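PDB 7C28: synergistic-type venom protein S2C4 from Dendroaspis jamesoni kaimosae, which probably enhances the toxicity of other toxins in the venom, as a homodimeric member of the three-finger toxin family. Local coordinates for residues 27-32 with 48-53; 5-10 with 38-43. One frame throughout, in Å; residues are numbered along the deposited sequence.

How the contacts relate
The two contacts tie the fingers of a three-finger toxin together at different places, their centres about 15 Å apart. Along the chain their segments alternate, in the order 5-10, 27-32, 38-43, 48-53. Contact 2 sets the strand 2-8 of the first finger against the strand 35-43 of the second; contact 1 sets the strand 23-32 of that same second finger against the turn leading into strand 54-58. Strands 23-32 and 35-43 are neighbours in the three-stranded antiparallel sheet and link the two contacts directly, with W28 packing on V38. Both contacts also reach the second subunit, consistent with the central finger taking part in both the fold and the dimer.

Contact 1: residues 27-32 with 48-53; sequences NWKKMG and KADDNG. With SO4 (sulfate ion), chain C.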
# COMPACT_ATOMS: atom_id res chain seq x y z
N ASN A 27 -6.01 3.01 -1.27
CA ASN A 27 -6.29 1.94 -0.30
C ASN A 27 -6.39 0.60 -1.03
O ASN A 27 -7.31 0.39 -1.82
CB ASN A 27 -7.58 2.23 0.47
CG ASN A 27 -7.70 1.39 1.73
OD1 ASN A 27 -7.12 0.31 1.84
ND2 ASN A 27 -8.46 1.90 2.70
N TRP A 28 -5.46 -0.30 -0.74
CA TRP A 28 -5.43 -1.63 -1.36
C TRP A 28 -6.32 -2.57 -0.55
O TRP A 28 -5.99 -2.91 0.59
CB TRP A 28 -4.00 -2.15 -1.43
CG TRP A 28 -3.19 -1.68 -2.61
CD1 TRP A 28 -2.93 -2.37 -3.77
CD2 TRP A 28 -2.50 -0.43 -2.74
NE1 TRP A 28 -2.14 -1.61 -4.61
CE2 TRP A 28 -1.86 -0.42 -3.99
CE3 TRP A 28 -2.36 0.69 -1.90
CZ2 TRP A 28 -1.10 0.67 -4.44
CZ3 TRP A 28 -1.61 1.77 -2.35
CH2 TRP A 28 -0.99 1.74 -3.60
N LYS A 29 -7.46 -2.96 -1.12
CA LYS A 29 -8.34 -3.94 -0.51
C LYS A 29 -8.31 -5.24 -1.31
O LYS A 29 -8.42 -5.21 -2.54
CB LYS A 29 -9.77 -3.40 -0.39
CG LYS A 29 -9.93 -2.45 0.80
CD LYS A 29 -11.31 -1.81 0.90
CE LYS A 29 -11.64 -1.48 2.36
NZ LYS A 29 -10.69 -0.49 2.95
N LYS A 30 -8.14 -6.36 -0.61
CA LYS A 30 -7.85 -7.64 -1.25
C LYS A 30 -9.12 -8.31 -1.77
O LYS A 30 -10.09 -8.49 -1.02
CB LYS A 30 -7.13 -8.56 -0.27
CG LYS A 30 -6.51 -9.79 -0.89
CD LYS A 30 -5.69 -10.57 0.14
CE LYS A 30 -5.05 -11.81 -0.47
NZ LYS A 30 -4.07 -12.45 0.46
N MET A 31 -9.11 -8.70 -3.04
CA MET A 31 -10.19 -9.46 -3.66
C MET A 31 -9.84 -10.92 -3.90
O MET A 31 -10.76 -11.74 -4.01
CB MET A 31 -10.60 -8.82 -4.99
CG MET A 31 -11.04 -7.37 -4.88
SD MET A 31 -12.22 -7.09 -3.55
CE MET A 31 -13.60 -8.08 -4.12
N GLY A 32 -8.56 -11.25 -4.03
CA GLY A 32 -8.11 -12.60 -4.24
C GLY A 32 -6.59 -12.61 -4.27
O GLY A 32 -5.95 -11.58 -4.07
N LYS A 48 -6.55 4.11 8.23
CA LYS A 48 -5.83 2.89 8.57
C LYS A 48 -6.18 1.79 7.57
O LYS A 48 -7.32 1.67 7.14
CB LYS A 48 -6.16 2.43 9.99
CG LYS A 48 -5.29 3.05 11.08
CD LYS A 48 -3.91 3.43 10.57
CE LYS A 48 -2.86 3.32 11.67
NZ LYS A 48 -2.94 4.46 12.61
N ALA A 49 -5.19 0.97 7.23
CA ALA A 49 -5.38 -0.06 6.22
C ALA A 49 -5.95 -1.32 6.85
O ALA A 49 -5.77 -1.57 8.04
CB ALA A 49 -4.06 -0.38 5.52
N ASP A 50 -6.66 -2.11 6.04
CA ASP A 50 -7.10 -3.43 6.48
C ASP A 50 -5.88 -4.27 6.82
O ASP A 50 -4.82 -4.11 6.23
CB ASP A 50 -7.90 -4.14 5.38
CG ASP A 50 -9.19 -3.43 5.05
OD1 ASP A 50 -9.47 -2.38 5.67
OD2 ASP A 50 -9.92 -3.92 4.16
N ASP A 51 -6.08 -5.22 7.74
CA ASP A 51 -4.98 -6.08 8.17
C ASP A 51 -4.23 -6.68 6.99
O ASP A 51 -3.01 -6.86 7.05
CB ASP A 51 -5.51 -7.18 9.08
CG ASP A 51 -5.73 -6.71 10.50
OD1 ASP A 51 -5.06 -5.74 10.92
OD2 ASP A 51 -6.58 -7.31 11.20
N ASN A 52 -4.95 -6.99 5.91
CA ASN A 52 -4.37 -7.58 4.71
C ASN A 52 -4.14 -6.56 3.59
O ASN A 52 -4.00 -6.96 2.43
CB ASN A 52 -5.28 -8.71 4.21
CG ASN A 52 -6.71 -8.25 4.01
OD1 ASN A 52 -7.02 -7.55 3.04
ND2 ASN A 52 -7.59 -8.62 4.93
N GLY A 53 -4.13 -5.27 3.92
CA GLY A 53 -4.00 -4.23 2.91
C GLY A 53 -2.83 -3.28 3.04
O GLY A 53 -1.83 -3.58 3.69
S SO4 C . -1.21 -12.18 -1.65
O1 SO4 C . -1.86 -13.38 -2.16
O2 SO4 C . -1.54 -11.99 -0.24
O3 SO4 C . 0.24 -12.30 -1.79
O4 SO4 C . -1.67 -11.03 -2.42
O HOH W 1 -9.69 -6.19 2.50
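The tight part of this contact is backbone on backbone: W28 O lies 3.3 Å from G53 CA, where the strand 27-32 meets the end of a type I turn. D50 O accepts the bond from G53 N at 2.7 Å that closes this turn. The W28 side chain turns from the loop, and its indole meets Y36 of the second subunit edge-to-face and that subunit's W28 with planes at about 45°.

Toward solvent the packing gives way to longer polar contacts. K29 and D50 cross at about a right angle, and the bend at the end of the lysine (chi4 62°) brings NZ to 3.5 Å from D50 OD1, a long salt bridge, while K29 CE lies beside OD2. N52 OD1 comes 3.5 Å from K30 CB, and a water donates to it and, at 2.8 Å, to D50 OD2. The extended K30 chain leads away from the turn, and its NZ donates to sulfate O2 at 2.7 Å.

Such a close backbone core with a wet, charged margin fits a turn laid against a sheet strand just before its own strand joins: W28 pairs through its backbone with C54, as the third finger of the three-finger fold enters the central sheet.

Contact 2: residues 5-10 with 38-43; sequences TDKSFG and VKRGCT. With SO4 (sulfate ion), chain D.
Contact 2 is a junction of close backbone, side chains and a bridging water, without direct backbone hydrogen bonds, between the first and second fingers of the toxin, where R40 meets K7 and T5. The strand portions 5-8 and 38-43 run roughly antiparallel, at 153° with axes 5.2 Å apart, but belong to different sheets. At their closest the backbones offer two acceptors, T5 O and R40 O, which cannot bond to each other. The approach is probably eased instead by a CA-H...O contact from T5 CA to R40 O at 3.3 Å; a water also lies between T5 O and R40 N, weakly bonded to the latter. Beside it T5 CG2 rests against G41 CA at 4.2 Å.

The R40 guanidinium is sandwiched between aliphatic groups. K7, with CG anti to its backbone N (chi1 173°) and the rest of the chain extended, lays CD over one face toward the rim, 3.7 Å from R40 NH1; V38 CG1 lies over the centre of the opposite face. The edge is left for the sulfate, gripped by two nearly straight bonds: NH1 to O1 at 2.9 Å and NH2 to O3 at 2.7 Å, the first at 178°. R40 NE also bonds to N64 O, further fixing the plane.

K7 NZ stands 4.0 Å from R40 NH2 yet only 3.5 Å from sulfate O3, so the two cations converge on a shared anion. Y36 and K34 of the second subunit also bond this sulfate. It probably came from the crystallisation liquor, but its setting suggests that an anion can be accommodated where the two fingers and the partner subunit meet.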
# COMPACT_ATOMS: atom_id res chain seq x y z
N THR A 5 -10.49 9.70 -8.01
CA THR A 5 -11.58 9.05 -7.28
C THR A 5 -11.93 7.67 -7.80
O THR A 5 -12.41 6.84 -7.03
CB THR A 5 -12.84 9.92 -7.29
OG1 THR A 5 -13.10 10.37 -8.63
CG2 THR A 5 -12.66 11.13 -6.39
N ASP A 6 -11.75 7.42 -9.10
CA ASP A 6 -12.01 6.11 -9.66
C ASP A 6 -11.08 5.92 -10.85
O ASP A 6 -10.64 6.88 -11.47
CB ASP A 6 -13.47 5.93 -10.07
CG ASP A 6 -13.83 4.48 -10.33
OD1 ASP A 6 -14.63 4.21 -11.25
OD2 ASP A 6 -13.29 3.60 -9.63
N LYS A 7 -10.80 4.65 -11.16
CA LYS A 7 -9.89 4.31 -12.24
C LYS A 7 -10.29 2.95 -12.78
O LYS A 7 -10.30 1.97 -12.03
CB LYS A 7 -8.44 4.29 -11.75
CG LYS A 7 -7.44 3.79 -12.75
CD LYS A 7 -6.03 4.01 -12.25
CE LYS A 7 -5.00 3.34 -13.14
NZ LYS A 7 -3.62 3.54 -12.64
N SER A 8 -10.64 2.89 -14.07
CA SER A 8 -11.14 1.65 -14.65
C SER A 8 -10.92 1.66 -16.16
O SER A 8 -11.37 2.58 -16.85
CB SER A 8 -12.63 1.46 -14.34
OG SER A 8 -13.14 0.34 -15.03
N PHE A 9 -10.24 0.63 -16.66
CA PHE A 9 -10.08 0.37 -18.09
C PHE A 9 -9.44 1.56 -18.81
O PHE A 9 -9.81 1.90 -19.94
CB PHE A 9 -11.42 0.00 -18.73
CG PHE A 9 -12.01 -1.28 -18.19
CD1 PHE A 9 -11.19 -2.36 -17.90
CD2 PHE A 9 -13.37 -1.41 -17.97
CE1 PHE A 9 -11.71 -3.54 -17.40
CE2 PHE A 9 -13.91 -2.58 -17.47
CZ PHE A 9 -13.07 -3.65 -17.19
N GLY A 10 -8.47 2.19 -18.15
CA GLY A 10 -7.71 3.27 -18.74
C GLY A 10 -8.25 4.66 -18.49
O GLY A 10 -7.55 5.64 -18.78
N VAL A 38 -8.00 -0.90 -5.72
CA VAL A 38 -7.39 0.27 -5.09
C VAL A 38 -8.44 1.38 -5.04
O VAL A 38 -8.84 1.92 -6.08
CB VAL A 38 -6.14 0.73 -5.84
CG1 VAL A 38 -5.45 1.84 -5.07
CG2 VAL A 38 -5.19 -0.44 -6.04
N LYS A 39 -8.88 1.74 -3.84
CA LYS A 39 -9.80 2.84 -3.66
C LYS A 39 -9.03 4.15 -3.59
O LYS A 39 -7.96 4.22 -2.98
CB LYS A 39 -10.64 2.66 -2.39
CG LYS A 39 -11.38 1.33 -2.29
CD LYS A 39 -12.53 1.25 -3.28
CE LYS A 39 -13.19 -0.12 -3.27
NZ LYS A 39 -14.03 -0.35 -2.05
N ARG A 40 -9.57 5.19 -4.23
CA ARG A 40 -8.91 6.48 -4.32
C ARG A 40 -9.92 7.59 -4.07
O ARG A 40 -11.09 7.48 -4.46
CB ARG A 40 -8.24 6.67 -5.69
CG ARG A 40 -7.27 5.57 -6.09
CD ARG A 40 -6.96 5.63 -7.57
NE ARG A 40 -5.67 5.04 -7.92
CZ ARG A 40 -5.51 3.83 -8.45
NH1 ARG A 40 -6.57 3.07 -8.69
NH2 ARG A 40 -4.30 3.38 -8.75
N GLY A 41 -9.48 8.66 -3.40
CA GLY A 41 -10.33 9.81 -3.20
C GLY A 41 -9.70 10.80 -2.24
O GLY A 41 -8.54 10.67 -1.86
N CYS A 42 -10.51 11.80 -1.88
CA CYS A 42 -10.16 12.81 -0.89
C CYS A 42 -10.39 12.29 0.53
O CYS A 42 -11.21 11.40 0.77
CB CYS A 42 -10.97 14.09 -1.10
SG CYS A 42 -10.80 14.85 -2.72
N THR A 43 -9.70 12.90 1.48
CA THR A 43 -9.92 12.61 2.89
C THR A 43 -9.26 13.69 3.74
O THR A 43 -8.38 14.42 3.27
CB THR A 43 -9.38 11.22 3.28
OG1 THR A 43 -9.75 10.93 4.63
CG2 THR A 43 -7.87 11.17 3.14
S SO4 D . -4.96 0.08 -10.46
O1 SO4 D . -6.20 0.45 -9.78
O2 SO4 D . -4.51 -1.22 -9.98
O3 SO4 D . -3.95 1.09 -10.16
O4 SO4 D . -5.19 0.01 -11.90
O HOH W 2 -12.00 4.48 -6.51